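Local coordinates for putative iron-uptake ABC transport system,periplasmic iron-binding protein (Campylobacter jejuni, PDB 3E13) that binds a ferric ion and probably delivers it, as the periplasmic component of an ABC transport system, for iron uptake, at residues K245-D248 and A249-F253; D15-I18 and I19-E23. One frame throughout, in Å; residues are numbered along the deposited sequence.

From the N terminus, strand 3-8 leads into helix 14-26, where interaction 2 (15-18 with 19-23) spans successive turns and closes nothing larger than a helical turn. The chain then forms strand 29-34 and runs on through much of the protein before strand 233-241 brings it back to the residues leading into helix 247-257, which with its first turns make interaction 1 (245-248 with 249-253). The two contacts follow in series, neither enclosing nor crossing the other, with centres about 15 Å apart. They meet where Phe22 CE1 lies 3.6 Å from Phe253 CA, and the rings of Phe22 and Phe253 pack edge-to-face, joining the two helices beside strand 3-8.

Interaction 1: residues K245-D248 and A249-F253; sequences KNQD and AAKKF
Asp248 reaches along the helix surface to Lys252, one turn further on, and its carboxylate overlaps the far end of the lysine chain. A first torsion of -176° sets CG of Asp248 anti to its own N and beside the carbonyl carbon, which swings the carboxylate toward Lys252 and lets OD1 meet NZ. Lys252 starts beside its backbone N, passes over the Asp248 carbonyl with CG 3.3 Å from Asp248 O, runs extended as far as CE and then bends at chi4 (43°) to bring the ammonium round. The two side chains cross at a slant. Lys252 NZ forms a salt bridge with Asp248 OD1 at 2.9 Å. It meets that oxygen on its syn side, 23° out of the carboxylate plane. A weak hydrogen bond of 3.1 Å links Lys252 NZ to Asp248 OD2. Both oxygens therefore share one ammonium group, on an exposed face of the helix. Beneath the pair, Lys252 N donates to Asp248 O at 3.0 Å, so the two residues are joined through backbone and side chain alike.

Lys251 begins the same way, with CG 3.2 Å from Gln247 O, but stays extended to its end, while its N donates to that same oxygen. At the start of the helix Ala250 N donates to Asn246 O at 3.0 Å. Asn246 occupies the N-cap position, but its amide turns to Asp54 instead of capping; Gln247 NE2 returns to Ser244 O. On the buried side Ala249 packs on Leu4, and Ala250 on Ile55 and Met240, against the central sheet. The Asp248-Lys252 pair is thus an i to i+4 salt bridge near the N-terminal end of helix 247-257, which packs against the sheet of a periplasmic-binding-protein fold.

Interaction 2: residues D15-I18 and I19-E23; sequences DFEI and IKKFE
Lys21 runs back over the carbonyl of Glu17, one turn earlier in the helix, and can be followed atom by atom. CB sits 3.5 Å from Ile18 O and only slightly further from Glu17 O. CG, anti to the carbonyl carbon of Lys21 (chi1 -71°), comes 3.4 Å from Glu17 O, the oxygen that also accepts the Lys21 N hydrogen bond at 2.9 Å. CD then touches CG of Glu17 at 4.1 Å, an aliphatic contact between two chains lying side by side and pointing the same way. Beyond CD the lysine bends at chi3 and again at chi4. NZ ends 4.5 Å from Glu17 OE2, beyond salt-bridge distance, where the opposite charges may still attract weakly; its salt bridge is instead with Glu261.

This helix is the connection of a beta-alpha-beta unit, between the parallel strands 3-8 and 29-34, in a fold of the periplasmic-binding-protein class. Its sheet-facing side carries Ile19, which packs on Val30 and His32, and Phe22, which packs on Val30; the Phe22 ring also meets Phe256 of helix 247-257 edge-to-face. Ile19 leans back along its own helix as well: CG1 and then CD1 lie against Asp15 O, CG1 at 3.4 Å, while Ile19 N donates to that oxygen. Ile18 faces helix 260-268, against Ile262, Ile265 and Leu266, and its carbonyl receives the hydrogen bond of Phe22 N. The carboxylate of Asp15 turns away from the following turn to make a salt bridge with Arg10. The Asp15 side chain lies close to Tyr12, an iron ligand, and about 9 Å from the bound ferric ion.

Interaction 1: residues K245-D248 and A249-F253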
# COMPACT_ATOMS: atom_id res chain seq x y z
N LYS A 245 17.03 5.71 -19.49
CA LYS A 245 17.48 6.17 -20.81
C LYS A 245 16.31 6.37 -21.76
O LYS A 245 16.52 6.89 -22.87
CB LYS A 245 18.51 5.19 -21.43
CG LYS A 245 19.81 5.00 -20.59
CD LYS A 245 20.59 6.28 -20.39
CE LYS A 245 22.14 6.11 -20.65
NZ LYS A 245 22.72 7.16 -21.60
N ASN A 246 15.10 5.96 -21.35
CA ASN A 246 13.88 6.15 -22.13
C ASN A 246 13.00 7.15 -21.38
O ASN A 246 11.89 6.82 -21.02
CB ASN A 246 13.18 4.81 -22.31
CG ASN A 246 14.08 3.74 -22.96
OD1 ASN A 246 14.59 3.95 -24.07
ND2 ASN A 246 14.25 2.62 -22.29
N GLN A 247 13.51 8.35 -21.11
CA GLN A 247 12.86 9.29 -20.23
C GLN A 247 11.55 9.82 -20.76
O GLN A 247 10.61 10.06 -19.97
CB GLN A 247 13.80 10.44 -19.84
CG GLN A 247 15.00 9.89 -19.08
CD GLN A 247 15.75 10.94 -18.32
OE1 GLN A 247 15.44 12.13 -18.41
NE2 GLN A 247 16.76 10.51 -17.60
N ASP A 248 11.45 9.99 -22.08
CA ASP A 248 10.17 10.45 -22.67
C ASP A 248 9.06 9.40 -22.43
O ASP A 248 7.92 9.71 -22.03
CB ASP A 248 10.35 10.74 -24.16
CG ASP A 248 9.09 11.31 -24.79
OD1 ASP A 248 8.50 10.64 -25.63
OD2 ASP A 248 8.61 12.40 -24.42
N ALA A 249 9.37 8.14 -22.68
CA ALA A 249 8.43 7.07 -22.46
C ALA A 249 8.07 6.97 -20.97
O ALA A 249 6.94 6.72 -20.62
CB ALA A 249 9.04 5.76 -22.94
N ALA A 250 9.03 7.19 -20.08
CA ALA A 250 8.81 7.09 -18.67
C ALA A 250 7.78 8.15 -18.22
O ALA A 250 6.84 7.83 -17.52
CB ALA A 250 10.11 7.23 -17.92
N LYS A 251 7.97 9.36 -18.69
CA LYS A 251 7.11 10.49 -18.35
C LYS A 251 5.72 10.24 -18.92
O LYS A 251 4.71 10.50 -18.23
CB LYS A 251 7.73 11.82 -18.79
CG LYS A 251 9.01 12.13 -18.07
CD LYS A 251 9.68 13.40 -18.49
CE LYS A 251 11.11 13.44 -17.98
NZ LYS A 251 11.85 14.65 -18.59
N LYS A 252 5.65 9.70 -20.14
CA LYS A 252 4.38 9.37 -20.77
C LYS A 252 3.62 8.33 -19.95
O LYS A 252 2.40 8.44 -19.73
CB LYS A 252 4.61 8.86 -22.19
CG LYS A 252 4.83 9.96 -23.21
CD LYS A 252 4.97 9.34 -24.63
CE LYS A 252 4.90 10.42 -25.71
NZ LYS A 252 5.76 11.63 -25.28
N PHE A 253 4.35 7.35 -19.46
CA PHE A 253 3.76 6.30 -18.66
C PHE A 253 3.23 6.84 -17.33
O PHE A 253 2.14 6.44 -16.90
CB PHE A 253 4.75 5.11 -18.41
CG PHE A 253 4.09 3.97 -17.77
CD1 PHE A 253 3.37 3.05 -18.51
CD2 PHE A 253 4.14 3.82 -16.39
CE1 PHE A 253 2.69 1.99 -17.88
CE2 PHE A 253 3.48 2.78 -15.77
CZ PHE A 253 2.77 1.87 -16.51

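Interaction 2: residues D15-I18 and I19-E23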
# COMPACT_ATOMS: atom_id res chain seq x y z
N ASP A 15 -2.84 -4.60 -13.32
CA ASP A 15 -1.76 -3.85 -13.93
C ASP A 15 -1.44 -4.33 -15.34
O ASP A 15 -1.00 -3.52 -16.17
CB ASP A 15 -0.53 -3.98 -13.06
CG ASP A 15 -0.69 -3.24 -11.77
OD1 ASP A 15 0.31 -3.05 -11.03
OD2 ASP A 15 -1.77 -2.71 -11.48
N PHE A 16 -1.62 -5.62 -15.58
CA PHE A 16 -1.33 -6.19 -16.92
C PHE A 16 -2.20 -5.54 -17.97
O PHE A 16 -1.71 -5.19 -19.07
CB PHE A 16 -1.51 -7.68 -16.96
CG PHE A 16 -0.56 -8.45 -16.07
CD1 PHE A 16 -1.03 -9.52 -15.30
CD2 PHE A 16 0.79 -8.15 -16.03
CE1 PHE A 16 -0.17 -10.25 -14.48
CE2 PHE A 16 1.67 -8.87 -15.19
CZ PHE A 16 1.18 -9.93 -14.44
N GLU A 17 -3.48 -5.34 -17.64
CA GLU A 17 -4.42 -4.67 -18.54
C GLU A 17 -3.95 -3.24 -18.81
O GLU A 17 -4.02 -2.73 -19.96
CB GLU A 17 -5.86 -4.65 -17.98
CG GLU A 17 -6.79 -3.70 -18.77
CD GLU A 17 -8.28 -3.62 -18.37
OE1 GLU A 17 -8.64 -3.88 -17.22
OE2 GLU A 17 -9.10 -3.26 -19.25
N ILE A 18 -3.54 -2.54 -17.74
CA ILE A 18 -3.11 -1.15 -17.86
C ILE A 18 -1.92 -1.04 -18.78
O ILE A 18 -1.85 -0.17 -19.62
CB ILE A 18 -2.83 -0.54 -16.43
CG1 ILE A 18 -4.16 -0.49 -15.65
CG2 ILE A 18 -2.05 0.74 -16.53
CD1 ILE A 18 -4.02 -0.10 -14.22
N ILE A 19 -0.98 -1.97 -18.65
CA ILE A 19 0.22 -1.92 -19.42
C ILE A 19 -0.11 -2.18 -20.89
O ILE A 19 0.41 -1.50 -21.76
CB ILE A 19 1.27 -2.90 -18.83
CG1 ILE A 19 1.86 -2.29 -17.52
CG2 ILE A 19 2.33 -3.21 -19.87
CD1 ILE A 19 2.52 -3.31 -16.63
N LYS A 20 -0.99 -3.13 -21.16
CA LYS A 20 -1.42 -3.42 -22.53
C LYS A 20 -2.05 -2.22 -23.16
O LYS A 20 -1.74 -1.86 -24.32
CB LYS A 20 -2.43 -4.57 -22.53
CG LYS A 20 -1.83 -5.94 -22.47
CD LYS A 20 -2.87 -6.97 -22.97
CE LYS A 20 -3.03 -8.14 -22.00
NZ LYS A 20 -3.77 -9.25 -22.66
N LYS A 21 -2.86 -1.52 -22.38
CA LYS A 21 -3.45 -0.30 -22.90
C LYS A 21 -2.40 0.76 -23.23
O LYS A 21 -2.56 1.45 -24.22
CB LYS A 21 -4.49 0.23 -21.95
CG LYS A 21 -5.72 -0.63 -21.95
CD LYS A 21 -6.68 -0.19 -20.91
CE LYS A 21 -7.77 0.59 -21.48
NZ LYS A 21 -8.63 -0.20 -22.49
N PHE A 22 -1.33 0.87 -22.43
CA PHE A 22 -0.27 1.82 -22.76
C PHE A 22 0.43 1.45 -24.08
O PHE A 22 0.75 2.32 -24.92
CB PHE A 22 0.74 1.86 -21.59
CG PHE A 22 1.86 2.84 -21.78
CD1 PHE A 22 1.65 4.19 -21.63
CD2 PHE A 22 3.13 2.39 -22.17
CE1 PHE A 22 2.65 5.10 -21.84
CE2 PHE A 22 4.15 3.28 -22.37
CZ PHE A 22 3.93 4.61 -22.20
N GLU A 23 0.71 0.16 -24.22
CA GLU A 23 1.41 -0.37 -25.39
C GLU A 23 0.57 -0.12 -26.61
O GLU A 23 1.09 0.37 -27.64
CB GLU A 23 1.68 -1.84 -25.23
CG GLU A 23 2.74 -2.17 -24.19
CD GLU A 23 2.99 -3.64 -23.97
OE1 GLU A 23 4.16 -3.99 -23.70
OE2 GLU A 23 2.05 -4.46 -24.01